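Local coordinates for protein carbonic anhydrase (Porphyridium purpureum, PDB 1DDZ) that probably catalyses the zinc-dependent, reversible conversion of hydrogencarbonate and a proton into carbon dioxide and water, at residues Q187-C192 / E266-M271; S108-L113 / T194-D199; A41-W46 / N336-L341; S37-N42 / Q464-G469. One frame throughout, in Å; residues are numbered along the deposited sequence.

Contact 1. Residues Q187-C192 / E266-M271; sequences QVHNVC and ELDSTM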
loop_
_atom_site.group_PDB
_atom_site.type_symbol
_atom_site.label_atom_id
_atom_site.label_comp_id
_atom_site.label_asym_id
_atom_site.label_seq_id
_atom_site.Cartn_x
_atom_site.Cartn_y
_atom_site.Cartn_z
ATOM N N GLN A 187 -4.689 -14.549 -7.980
ATOM C CA GLN A 187 -5.436 -13.626 -7.130
ATOM C C GLN A 187 -6.398 -14.419 -6.213
ATOM O O GLN A 187 -6.511 -14.122 -5.032
ATOM C CB GLN A 187 -6.170 -12.562 -7.970
ATOM C CG GLN A 187 -5.277 -11.755 -8.946
ATOM C CD GLN A 187 -3.905 -11.399 -8.382
ATOM O OE1 GLN A 187 -3.791 -10.874 -7.286
ATOM N NE2 GLN A 187 -2.852 -11.730 -9.121
ATOM N N VAL A 188 -7.036 -15.461 -6.734
ATOM C CA VAL A 188 -7.917 -16.299 -5.922
ATOM C C VAL A 188 -7.101 -16.859 -4.769
ATOM O O VAL A 188 -7.540 -16.867 -3.617
ATOM C CB VAL A 188 -8.516 -17.442 -6.748
ATOM C CG1 VAL A 188 -9.140 -18.510 -5.835
ATOM C CG2 VAL A 188 -9.573 -16.880 -7.671
ATOM N N HIS A 189 -5.887 -17.308 -5.066
ATOM C CA HIS A 189 -5.015 -17.817 -4.015
ATOM C C HIS A 189 -4.808 -16.743 -2.933
ATOM O O HIS A 189 -4.851 -17.022 -1.722
ATOM C CB HIS A 189 -3.639 -18.203 -4.585
ATOM C CG HIS A 189 -2.638 -18.575 -3.522
ATOM N ND1 HIS A 189 -1.794 -17.652 -2.937
ATOM C CD2 HIS A 189 -2.416 -19.748 -2.885
ATOM C CE1 HIS A 189 -1.104 -18.244 -1.971
ATOM N NE2 HIS A 189 -1.466 -19.514 -1.927
ATOM N N ASN A 190 -4.507 -15.531 -3.381
ATOM C CA ASN A 190 -4.264 -14.409 -2.483
ATOM C C ASN A 190 -5.494 -14.079 -1.633
ATOM O O ASN A 190 -5.373 -13.816 -0.439
ATOM C CB ASN A 190 -3.785 -13.193 -3.278
ATOM C CG ASN A 190 -2.386 -13.387 -3.833
ATOM O OD1 ASN A 190 -1.711 -14.375 -3.507
ATOM N ND2 ASN A 190 -1.931 -12.451 -4.643
ATOM N N VAL A 191 -6.680 -14.123 -2.230
ATOM C CA VAL A 191 -7.888 -13.846 -1.458
ATOM C C VAL A 191 -8.036 -14.868 -0.324
ATOM O O VAL A 191 -8.252 -14.492 0.823
ATOM C CB VAL A 191 -9.126 -13.866 -2.350
ATOM C CG1 VAL A 191 -10.370 -13.786 -1.498
ATOM C CG2 VAL A 191 -9.077 -12.711 -3.336
ATOM N N CYS A 192 -7.856 -16.156 -0.639
ATOM C CA CYS A 192 -7.978 -17.236 0.356
ATOM C C CYS A 192 -6.949 -17.155 1.446
ATOM O O CYS A 192 -7.205 -17.597 2.568
ATOM C CB CYS A 192 -7.855 -18.623 -0.282
ATOM S SG CYS A 192 -9.004 -18.936 -1.600
ATOM N N GLU A 266 -3.079 -26.723 3.344
ATOM C CA GLU A 266 -4.233 -27.212 2.602
ATOM C C GLU A 266 -4.445 -26.317 1.403
ATOM O O GLU A 266 -4.822 -26.784 0.345
ATOM C CB GLU A 266 -5.521 -27.154 3.437
ATOM C CG GLU A 266 -5.591 -28.048 4.669
ATOM C CD GLU A 266 -6.888 -27.834 5.496
ATOM O OE1 GLU A 266 -7.875 -27.254 4.975
ATOM O OE2 GLU A 266 -6.917 -28.243 6.687
ATOM N N LEU A 267 -4.214 -25.015 1.566
ATOM C CA LEU A 267 -4.436 -24.080 0.469
ATOM C C LEU A 267 -3.493 -24.355 -0.675
ATOM O O LEU A 267 -3.881 -24.302 -1.843
ATOM C CB LEU A 267 -4.248 -22.636 0.935
ATOM C CG LEU A 267 -5.184 -21.526 0.427
ATOM C CD1 LEU A 267 -4.417 -20.200 0.376
ATOM C CD2 LEU A 267 -5.780 -21.838 -0.932
ATOM N N ASP A 268 -2.235 -24.607 -0.348
ATOM C CA ASP A 268 -1.230 -24.905 -1.370
ATOM C C ASP A 268 -1.697 -26.075 -2.246
ATOM O O ASP A 268 -1.704 -25.991 -3.469
ATOM C CB ASP A 268 0.125 -25.247 -0.713
ATOM C CG ASP A 268 0.841 -24.022 -0.127
ATOM O OD1 ASP A 268 0.772 -22.919 -0.706
ATOM O OD2 ASP A 268 1.508 -24.163 0.917
ATOM N N SER A 269 -2.123 -27.154 -1.607
ATOM C CA SER A 269 -2.605 -28.314 -2.330
ATOM C C SER A 269 -3.820 -27.992 -3.184
ATOM O O SER A 269 -3.875 -28.365 -4.363
ATOM C CB SER A 269 -2.907 -29.418 -1.342
ATOM O OG SER A 269 -1.695 -29.742 -0.706
ATOM N N THR A 270 -4.775 -27.269 -2.605
ATOM C CA THR A 270 -5.986 -26.863 -3.312
ATOM C C THR A 270 -5.654 -26.098 -4.594
ATOM O O THR A 270 -6.214 -26.376 -5.675
ATOM C CB THR A 270 -6.858 -25.968 -2.408
ATOM O OG1 THR A 270 -7.330 -26.731 -1.296
ATOM C CG2 THR A 270 -8.052 -25.451 -3.171
ATOM N N MET A 271 -4.728 -25.152 -4.482
ATOM C CA MET A 271 -4.327 -24.349 -5.642
ATOM C C MET A 271 -3.601 -25.160 -6.700
ATOM O O MET A 271 -3.816 -24.956 -7.888
ATOM C CB MET A 271 -3.478 -23.149 -5.226
ATOM C CG MET A 271 -4.233 -22.128 -4.348
ATOM S SD MET A 271 -5.819 -21.599 -5.022
ATOM C CE MET A 271 -5.315 -20.964 -6.640
HETATM O O HOH W 1 -0.960 -20.950 0.166
#
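A nearly antiparallel helix pair brings His189 of helix 172-193 against Leu267 and Met271 of helix 266-279, the short segment axes lying 10.9 Å apart with 159° between their directions. His189 carries much of the contact, its ring and CB both meeting Met271. Met271 CG sits at the ring edge, close to its plane and only 3.3 Å from His189 CD2. The methionine chain bends at its second and third torsions; SD stands level with the ring edge, 5.4 Å from the centroid and 84° off the ring normal, and CE folds on to lie 3.8 Å from His189 CB. Leu267 approaches obliquely, its CD1 touching both His189 NE2 and, at 3.8 Å, Cys192 CB. An alanine at Met271 would probably open a gap beside His189 CD2 and CB, leaving that side of the imidazole free to shift. The ring nitrogens are held separately. His189 NE2 hydrogen-bonds a water at 2.6 Å, and this water donates to Asp268 OD1 at 2.8 Å, bridging the helices. On the other nitrogen, ND1 makes a weak but straight bond (171°) to Asn190 OD1, 3.3 Å away. Both partners lie in the ring plane and would resist its rotation. The second Asp268 oxygen, OD2, accepts from Ser265 N, just before the helix, while Asp268 also packs on Arg159 of the second subunit. Beneath the pair, Val188 and Cys192 rest on Val209 of strand 208-214 and Val227 of strand 222-227, and Thr270 also reaches Val227, placing both helices against this part of the sheet.

Contact 2. Residues S108-L113 / T194-D199; sequences SFLSVL and TSIVQD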
loop_
_atom_site.group_PDB
_atom_site.type_symbol
_atom_site.label_atom_id
_atom_site.label_comp_id
_atom_site.label_asym_id
_atom_site.label_seq_id
_atom_site.Cartn_x
_atom_site.Cartn_y
_atom_site.Cartn_z
ATOM N N SER A 108 -6.267 -1.148 -0.110
ATOM C CA SER A 108 -7.507 -0.810 -0.811
ATOM C C SER A 108 -8.284 -2.100 -1.061
ATOM O O SER A 108 -9.519 -2.130 -0.981
ATOM C CB SER A 108 -7.237 -0.084 -2.129
ATOM O OG SER A 108 -8.425 -0.007 -2.909
ATOM N N PHE A 109 -7.550 -3.170 -1.350
ATOM C CA PHE A 109 -8.140 -4.478 -1.591
ATOM C C PHE A 109 -8.581 -5.093 -0.255
ATOM O O PHE A 109 -9.727 -5.528 -0.117
ATOM C CB PHE A 109 -7.126 -5.365 -2.360
ATOM C CG PHE A 109 -7.265 -6.837 -2.098
ATOM C CD1 PHE A 109 -8.447 -7.514 -2.413
ATOM C CD2 PHE A 109 -6.239 -7.531 -1.473
ATOM C CE1 PHE A 109 -8.604 -8.863 -2.094
ATOM C CE2 PHE A 109 -6.384 -8.876 -1.152
ATOM C CZ PHE A 109 -7.565 -9.541 -1.456
ATOM N N LEU A 110 -7.685 -5.100 0.729
ATOM C CA LEU A 110 -7.959 -5.655 2.037
ATOM C C LEU A 110 -9.160 -5.001 2.772
ATOM O O LEU A 110 -9.945 -5.697 3.427
ATOM C CB LEU A 110 -6.702 -5.568 2.898
ATOM C CG LEU A 110 -5.474 -6.379 2.479
ATOM C CD1 LEU A 110 -4.282 -6.043 3.363
ATOM C CD2 LEU A 110 -5.810 -7.835 2.572
ATOM N N SER A 111 -9.298 -3.678 2.692
ATOM C CA SER A 111 -10.421 -2.986 3.338
ATOM C C SER A 111 -11.782 -3.295 2.654
ATOM O O SER A 111 -12.791 -3.455 3.348
ATOM C CB SER A 111 -10.135 -1.480 3.496
ATOM O OG SER A 111 -9.986 -0.814 2.250
ATOM N N VAL A 112 -11.810 -3.454 1.328
ATOM C CA VAL A 112 -13.049 -3.827 0.639
ATOM C C VAL A 112 -13.428 -5.279 1.025
ATOM O O VAL A 112 -14.595 -5.601 1.300
ATOM C CB VAL A 112 -12.924 -3.712 -0.892
ATOM C CG1 VAL A 112 -14.080 -4.445 -1.574
ATOM C CG2 VAL A 112 -12.989 -2.274 -1.305
ATOM N N LEU A 113 -12.426 -6.156 1.060
ATOM C CA LEU A 113 -12.600 -7.560 1.458
ATOM C C LEU A 113 -13.175 -7.676 2.893
ATOM O O LEU A 113 -14.155 -8.372 3.118
ATOM C CB LEU A 113 -11.239 -8.279 1.440
ATOM C CG LEU A 113 -11.086 -9.734 0.967
ATOM C CD1 LEU A 113 -9.878 -10.392 1.691
ATOM C CD2 LEU A 113 -12.339 -10.536 1.147
ATOM N N THR A 194 -5.617 -14.333 2.682
ATOM C CA THR A 194 -5.732 -13.150 3.547
ATOM C C THR A 194 -6.112 -13.557 4.959
ATOM O O THR A 194 -6.793 -14.580 5.160
ATOM C CB THR A 194 -6.829 -12.163 3.078
ATOM O OG1 THR A 194 -8.099 -12.821 3.115
ATOM C CG2 THR A 194 -6.536 -11.626 1.668
ATOM N N SER A 195 -5.738 -12.732 5.934
ATOM C CA SER A 195 -6.084 -13.001 7.332
ATOM C C SER A 195 -7.623 -13.033 7.458
ATOM O O SER A 195 -8.200 -13.847 8.156
ATOM C CB SER A 195 -5.493 -11.907 8.231
ATOM O OG SER A 195 -5.809 -10.609 7.745
ATOM N N ILE A 196 -8.277 -12.194 6.663
ATOM C CA ILE A 196 -9.731 -12.064 6.640
ATOM C C ILE A 196 -10.429 -13.385 6.276
ATOM O O ILE A 196 -11.270 -13.873 7.027
ATOM C CB ILE A 196 -10.140 -10.939 5.655
ATOM C CG1 ILE A 196 -9.513 -9.613 6.103
ATOM C CG2 ILE A 196 -11.643 -10.865 5.529
ATOM C CD1 ILE A 196 -9.243 -8.660 4.987
ATOM N N VAL A 197 -10.063 -13.975 5.138
ATOM C CA VAL A 197 -10.666 -15.234 4.731
ATOM C C VAL A 197 -10.181 -16.408 5.607
ATOM O O VAL A 197 -10.958 -17.333 5.884
ATOM C CB VAL A 197 -10.449 -15.500 3.252
ATOM C CG1 VAL A 197 -11.049 -16.834 2.858
ATOM C CG2 VAL A 197 -11.075 -14.393 2.433
ATOM N N GLN A 198 -8.933 -16.364 6.079
ATOM C CA GLN A 198 -8.453 -17.425 6.970
ATOM C C GLN A 198 -9.206 -17.375 8.317
ATOM O O GLN A 198 -9.672 -18.395 8.811
ATOM C CB GLN A 198 -6.936 -17.344 7.191
ATOM C CG GLN A 198 -6.120 -17.800 5.980
ATOM C CD GLN A 198 -6.336 -19.282 5.617
ATOM O OE1 GLN A 198 -5.971 -20.166 6.370
ATOM N NE2 GLN A 198 -6.888 -19.542 4.442
ATOM N N ASP A 199 -9.411 -16.181 8.856
ATOM C CA ASP A 199 -10.143 -16.043 10.111
ATOM C C ASP A 199 -11.586 -16.515 9.951
ATOM O O ASP A 199 -12.076 -17.305 10.728
ATOM C CB ASP A 199 -10.137 -14.583 10.570
ATOM C CG ASP A 199 -8.802 -14.136 11.080
ATOM O OD1 ASP A 199 -7.986 -14.983 11.504
ATOM O OD2 ASP A 199 -8.584 -12.912 11.072
#
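Leu113 and Ile196 mark the closest backbone approach, 7.4 Å from CA to CA, between two helical segments whose axes run 10.7 Å apart and 30° from parallel. Leu113 CD1 is the most widely used atom of the contact. It meets Thr194 tip to tip, 3.3 Å from OG1, and also touches Ile196 CD1 at 3.8 Å and, more loosely, Val197 CG2. Ile196 CD1 additionally presses on the backbone, 3.4 Å from Leu110 O. Thr194 CG2, which Leu113 CD1 also touches, is met head-on by Phe109 CZ at 3.9 Å, whereas Leu110 CD2 slides past in the opposite direction at 4.0 Å. Thr194 is the N-cap of helix 195-202. A first torsion of 62° puts OG1 between the backbone nitrogen and carbonyl carbon, where it accepts from Val197 N over 3.0 Å in a nearly straight bond (171°); a further hydrogen bond joins OG1 to Val191 O. The hydroxyl is thus gripped twice, fixing the methyl that Leu113, Phe109 and Leu110 meet. In the fold, helix 107-119 belongs to a beta-alpha-beta crossover between the parallel strands 92-97 and 124-130 that passes over strand 69-74, and helix 195-202 leads into strand 208-214. Leu401, from the other carbonic anhydrase repeat of the chain, touches both Leu110 and Ile196. Asn150 of the second subunit packs on Leu110 and Thr194 and hydrogen-bonds Ser195 OG through ND2.

Contact 3. Residues A41-W46 / N336-L341; sequences ANNEAW and NQIINL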
loop_
_atom_site.group_PDB
_atom_site.type_symbol
_atom_site.label_atom_id
_atom_site.label_comp_id
_atom_site.label_asym_id
_atom_site.label_seq_id
_atom_site.Cartn_x
_atom_site.Cartn_y
_atom_site.Cartn_z
ATOM N N ALA A 41 -26.859 16.163 -18.026
ATOM C CA ALA A 41 -27.890 16.063 -19.044
ATOM C C ALA A 41 -28.117 14.590 -19.424
ATOM O O ALA A 41 -29.250 14.142 -19.628
ATOM C CB ALA A 41 -27.473 16.857 -20.273
ATOM N N ASN A 42 -27.024 13.842 -19.524
ATOM C CA ASN A 42 -27.087 12.434 -19.887
ATOM C C ASN A 42 -27.691 11.634 -18.758
ATOM O O ASN A 42 -28.502 10.751 -18.986
ATOM C CB ASN A 42 -25.702 11.920 -20.267
ATOM C CG ASN A 42 -25.326 12.307 -21.678
ATOM O OD1 ASN A 42 -26.191 12.358 -22.554
ATOM N ND2 ASN A 42 -24.056 12.595 -21.912
ATOM N N ASN A 43 -27.307 11.956 -17.535
ATOM C CA ASN A 43 -27.869 11.288 -16.380
ATOM C C ASN A 43 -29.381 11.513 -16.332
ATOM O O ASN A 43 -30.141 10.610 -15.978
ATOM C CB ASN A 43 -27.276 11.851 -15.104
ATOM C CG ASN A 43 -28.051 11.433 -13.884
ATOM O OD1 ASN A 43 -28.627 12.258 -13.186
ATOM N ND2 ASN A 43 -28.077 10.145 -13.620
ATOM N N GLU A 44 -29.808 12.725 -16.678
ATOM C CA GLU A 44 -31.214 13.064 -16.664
ATOM C C GLU A 44 -31.963 12.282 -17.737
ATOM O O GLU A 44 -33.004 11.675 -17.466
ATOM C CB GLU A 44 -31.387 14.566 -16.852
ATOM C CG GLU A 44 -32.828 15.055 -16.722
ATOM C CD GLU A 44 -33.463 14.758 -15.368
ATOM O OE1 GLU A 44 -34.679 14.997 -15.233
ATOM O OE2 GLU A 44 -32.769 14.291 -14.438
ATOM N N ALA A 45 -31.436 12.288 -18.959
ATOM C CA ALA A 45 -32.047 11.535 -20.054
ATOM C C ALA A 45 -32.277 10.076 -19.610
ATOM O O ALA A 45 -33.342 9.500 -19.832
ATOM C CB ALA A 45 -31.146 11.573 -21.271
ATOM N N TRP A 46 -31.281 9.513 -18.939
ATOM C CA TRP A 46 -31.340 8.147 -18.440
ATOM C C TRP A 46 -32.476 7.979 -17.437
ATOM O O TRP A 46 -33.277 7.051 -17.561
ATOM C CB TRP A 46 -30.005 7.772 -17.795
ATOM C CG TRP A 46 -30.053 6.516 -16.992
ATOM C CD1 TRP A 46 -30.170 5.252 -17.470
ATOM C CD2 TRP A 46 -29.969 6.403 -15.564
ATOM N NE1 TRP A 46 -30.161 4.349 -16.430
ATOM C CE2 TRP A 46 -30.035 5.030 -15.247
ATOM C CE3 TRP A 46 -29.841 7.329 -14.515
ATOM C CZ2 TRP A 46 -29.975 4.558 -13.932
ATOM C CZ3 TRP A 46 -29.785 6.858 -13.212
ATOM C CH2 TRP A 46 -29.852 5.489 -12.932
ATOM N N ASN A 336 -21.345 3.586 -16.193
ATOM C CA ASN A 336 -21.765 3.834 -17.563
ATOM C C ASN A 336 -23.269 4.085 -17.624
ATOM O O ASN A 336 -23.712 4.954 -18.361
ATOM C CB ASN A 336 -21.378 2.662 -18.477
ATOM C CG ASN A 336 -22.264 1.447 -18.284
ATOM O OD1 ASN A 336 -22.096 0.702 -17.341
ATOM N ND2 ASN A 336 -23.239 1.272 -19.159
ATOM N N GLN A 337 -24.037 3.377 -16.796
ATOM C CA GLN A 337 -25.489 3.523 -16.780
ATOM C C GLN A 337 -25.969 4.878 -16.279
ATOM O O GLN A 337 -26.742 5.562 -16.944
ATOM C CB GLN A 337 -26.126 2.428 -15.919
ATOM C CG GLN A 337 -26.465 1.153 -16.663
ATOM C CD GLN A 337 -26.909 0.036 -15.735
ATOM O OE1 GLN A 337 -26.323 -1.039 -15.729
ATOM N NE2 GLN A 337 -27.929 0.296 -14.924
ATOM N N ILE A 338 -25.457 5.281 -15.122
ATOM C CA ILE A 338 -25.874 6.528 -14.516
ATOM C C ILE A 338 -25.652 7.744 -15.407
ATOM O O ILE A 338 -26.435 8.687 -15.359
ATOM C CB ILE A 338 -25.304 6.681 -13.081
ATOM C CG1 ILE A 338 -26.128 7.708 -12.309
ATOM C CG2 ILE A 338 -23.822 7.030 -13.112
ATOM C CD1 ILE A 338 -26.222 7.433 -10.837
ATOM N N ILE A 339 -24.643 7.691 -16.271
ATOM C CA ILE A 339 -24.389 8.795 -17.178
ATOM C C ILE A 339 -24.769 8.474 -18.605
ATOM O O ILE A 339 -24.291 9.108 -19.543
ATOM C CB ILE A 339 -22.951 9.335 -17.103
ATOM C CG1 ILE A 339 -21.927 8.226 -17.364
ATOM C CG2 ILE A 339 -22.745 10.034 -15.769
ATOM C CD1 ILE A 339 -20.463 8.703 -17.282
ATOM N N ASN A 340 -25.618 7.468 -18.764
ATOM C CA ASN A 340 -26.148 7.102 -20.072
ATOM C C ASN A 340 -25.122 6.780 -21.168
ATOM O O ASN A 340 -25.248 7.263 -22.301
ATOM C CB ASN A 340 -27.045 8.246 -20.550
ATOM C CG ASN A 340 -28.267 7.767 -21.303
ATOM O OD1 ASN A 340 -28.890 6.769 -20.933
ATOM N ND2 ASN A 340 -28.657 8.519 -22.329
ATOM N N LEU A 341 -24.141 5.936 -20.853
ATOM C CA LEU A 341 -23.098 5.556 -21.808
ATOM C C LEU A 341 -23.011 4.053 -21.907
ATOM O O LEU A 341 -23.224 3.342 -20.937
ATOM C CB LEU A 341 -21.714 6.054 -21.378
ATOM C CG LEU A 341 -21.353 7.533 -21.375
ATOM C CD1 LEU A 341 -19.869 7.660 -21.073
ATOM C CD2 LEU A 341 -21.678 8.169 -22.711
HETATM O O HOH W 2 -22.491 11.287 -20.105
#
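Asn43 and Trp46 of helix 38-53 meet the carbonyl end of helix 335-338. Asn43 ND2 donates to Ile338 O over 2.8 Å at 166°; the acceptor lies in the amide plane, and the same oxygen is 3.1 Å from Asn43 CA in a CA-H...O contact. Trp46 offers one ring face. Its CG, anti to the backbone nitrogen (167°), lies 3.4 Å from Gln337 O, which stands over that face, and Ile338 CA makes a CH-pi contact 4.1 Å from the six-membered ring centroid, 12° off the normal. Asn340 packs against the helix, its CB 3.3 Å from Asn42 O and its OD1 near Trp46 CB. A water joins Asn42 ND2 (2.7 Å) to Ile339 O (2.9 Å). A Schellman motif shapes the turn: with Asn340 at positive phi, Leu341 N bonds Asn336 O and Asn340 N bonds Gln337 O. Asn43 is itself positioned by Leu475 N on OD1 and Gly473 O on ND2, and Trp46 by an edge-to-face stack with Phe58. An alanine in place of Trp46 would probably leave Gln337 O and Ile338 CA without their aromatic cover and deprive Phe58 of its stacking partner. The side chain of Ile338 stands about 12 Å from a zinc ion, near the metal site but outside it. Carbonyls at this partly buried helix end thus keep partners, from the turn itself, from Asn43 and from a water.

Contact 4. Residues S37-N42 / Q464-G469; sequences SNIFAN and QGVVYG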
loop_
_atom_site.group_PDB
_atom_site.type_symbol
_atom_site.label_atom_id
_atom_site.label_comp_id
_atom_site.label_asym_id
_atom_site.label_seq_id
_atom_site.Cartn_x
_atom_site.Cartn_y
_atom_site.Cartn_z
ATOM N N SER A 37 -21.924 20.281 -16.922
ATOM C CA SER A 37 -21.499 19.220 -17.818
ATOM C C SER A 37 -22.637 18.445 -18.483
ATOM O O SER A 37 -23.771 18.381 -17.987
ATOM C CB SER A 37 -20.561 18.252 -17.076
ATOM O OG SER A 37 -20.183 17.136 -17.878
ATOM N N ASN A 38 -22.320 17.845 -19.624
ATOM C CA ASN A 38 -23.295 17.062 -20.347
ATOM C C ASN A 38 -23.578 15.759 -19.599
ATOM O O ASN A 38 -24.592 15.120 -19.853
ATOM C CB ASN A 38 -22.883 16.852 -21.823
ATOM C CG ASN A 38 -21.994 15.635 -22.044
ATOM O OD1 ASN A 38 -22.249 14.837 -22.954
ATOM N ND2 ASN A 38 -20.921 15.516 -21.266
ATOM N N ILE A 39 -22.751 15.418 -18.605
ATOM C CA ILE A 39 -23.005 14.203 -17.839
ATOM C C ILE A 39 -24.297 14.326 -17.040
ATOM O O ILE A 39 -24.995 13.349 -16.831
ATOM C CB ILE A 39 -21.840 13.779 -16.885
ATOM C CG1 ILE A 39 -21.520 14.852 -15.846
ATOM C CG2 ILE A 39 -20.630 13.359 -17.691
ATOM C CD1 ILE A 39 -20.712 14.309 -14.703
ATOM N N PHE A 40 -24.625 15.539 -16.612
ATOM C CA PHE A 40 -25.850 15.756 -15.859
ATOM C C PHE A 40 -27.030 15.632 -16.827
ATOM O O PHE A 40 -28.031 14.989 -16.537
ATOM C CB PHE A 40 -25.794 17.120 -15.186
ATOM C CG PHE A 40 -24.720 17.223 -14.155
ATOM C CD1 PHE A 40 -23.584 17.992 -14.392
ATOM C CD2 PHE A 40 -24.833 16.535 -12.951
ATOM C CE1 PHE A 40 -22.575 18.077 -13.445
ATOM C CE2 PHE A 40 -23.829 16.615 -11.993
ATOM C CZ PHE A 40 -22.694 17.389 -12.242
ATOM N N ALA A 41 -26.859 16.163 -18.026
ATOM C CA ALA A 41 -27.890 16.063 -19.044
ATOM C C ALA A 41 -28.117 14.590 -19.424
ATOM O O ALA A 41 -29.250 14.142 -19.628
ATOM C CB ALA A 41 -27.473 16.857 -20.273
ATOM N N ASN A 42 -27.024 13.842 -19.524
ATOM C CA ASN A 42 -27.087 12.434 -19.887
ATOM C C ASN A 42 -27.691 11.634 -18.758
ATOM O O ASN A 42 -28.502 10.751 -18.986
ATOM C CB ASN A 42 -25.702 11.920 -20.267
ATOM C CG ASN A 42 -25.326 12.307 -21.678
ATOM O OD1 ASN A 42 -26.191 12.358 -22.554
ATOM N ND2 ASN A 42 -24.056 12.595 -21.912
ATOM N N GLN A 464 -14.273 16.322 -12.072
ATOM C CA GLN A 464 -15.651 16.564 -11.646
ATOM C C GLN A 464 -16.023 15.802 -10.366
ATOM O O GLN A 464 -15.617 14.650 -10.159
ATOM C CB GLN A 464 -16.585 16.173 -12.802
ATOM C CG GLN A 464 -18.064 16.101 -12.487
ATOM C CD GLN A 464 -18.740 17.466 -12.426
ATOM O OE1 GLN A 464 -19.138 17.934 -11.353
ATOM N NE2 GLN A 464 -18.898 18.087 -13.570
ATOM N N GLY A 465 -16.761 16.475 -9.492
ATOM C CA GLY A 465 -17.221 15.895 -8.237
ATOM C C GLY A 465 -18.726 15.728 -8.402
ATOM O O GLY A 465 -19.408 16.639 -8.900
ATOM N N VAL A 466 -19.265 14.611 -7.932
ATOM C CA VAL A 466 -20.677 14.311 -8.148
ATOM C C VAL A 466 -21.205 13.460 -6.982
ATOM O O VAL A 466 -20.414 12.847 -6.270
ATOM C CB VAL A 466 -20.769 13.571 -9.553
ATOM C CG1 VAL A 466 -21.112 12.111 -9.424
ATOM C CG2 VAL A 466 -21.659 14.304 -10.523
ATOM N N VAL A 467 -22.507 13.524 -6.698
ATOM C CA VAL A 467 -23.108 12.713 -5.621
ATOM C C VAL A 467 -24.560 12.444 -6.002
ATOM O O VAL A 467 -25.127 13.176 -6.796
ATOM C CB VAL A 467 -23.080 13.423 -4.237
ATOM C CG1 VAL A 467 -24.146 14.536 -4.169
ATOM C CG2 VAL A 467 -23.340 12.420 -3.114
ATOM N N TYR A 468 -25.152 11.378 -5.490
ATOM C CA TYR A 468 -26.540 11.103 -5.826
ATOM C C TYR A 468 -27.172 10.233 -4.773
ATOM O O TYR A 468 -26.472 9.645 -3.939
ATOM C CB TYR A 468 -26.656 10.416 -7.184
ATOM C CG TYR A 468 -26.217 8.973 -7.182
ATOM C CD1 TYR A 468 -27.139 7.935 -7.033
ATOM C CD2 TYR A 468 -24.881 8.639 -7.334
ATOM C CE1 TYR A 468 -26.735 6.592 -7.040
ATOM C CE2 TYR A 468 -24.468 7.304 -7.342
ATOM C CZ TYR A 468 -25.397 6.293 -7.196
ATOM O OH TYR A 468 -24.976 4.988 -7.240
ATOM N N GLY A 469 -28.500 10.202 -4.785
ATOM C CA GLY A 469 -29.263 9.369 -3.870
ATOM C C GLY A 469 -29.895 8.331 -4.768
ATOM O O GLY A 469 -30.417 8.676 -5.829
#
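Apolar contact between Phe40 and Val466 gives the closest approach here, 3.5 Å from Phe40 CE2 to Val466 CG2. The two side chains slide past each other in opposite directions, the methyl lying oblique to the ring, with Phe40 CZ 3.7 Å from the same CG2. Ile39 adds a second hydrophobic prong: its CD1 meets Gln464 CG tip to tip at 3.9 Å and lies 4.3 Å from Val466 CG2. Its first torsion of 60° places CG1 in the crowded position between backbone nitrogen and carbonyl carbon, and CG1 in turn covers part of one face of the Phe40 ring. Aromatic-amide packing forms the next group. Phe40 and Gln464 reach toward each other tip to tip, the ring perpendicular to the amide plane, and Ser37 CB touches the same amide. No hydrogen bond crosses between the segments; at the helix start Ser37 is the N-cap, its OG accepting from Ile39 N over 3.2 Å at 177° and fixing the first turn from which Ile39 and Phe40 project. The segment axes stay 11.5 Å apart and 25° from parallel, a separation bridged by side chains alone. Strand 462-468 is bonded through its backbone to strands 378-384 and 476-481; the start of helix 38-53 packs nearly along strand 462-468, with Ile39 also reaching Arg378 of the former neighbour and Phe40 reaching Asp477 of the latter.

In the fold
Contacts 1 and 2 lie on one side of the chain centre and contacts 3 and 4 on the other, about 40 Å separating the centres of 1 and 3. Contacts 1 and 2 touch where helices 172-193 and 195-202 follow each other. Contacts 3 and 4 both hold helix 38-53, contact 3 against the end of helix 335-338 and contact 4 against strand 462-468; their centres are 9 Å apart, with Ile338 packing on Tyr468. Contacts 1, 2 and 4 are buried: 2 and 4 pack largely through apolar groups, while 1 adds a bridging water. Contact 3, only partly buried, relies most on polar backbone atoms and has the only direct hydrogen bond across its segments.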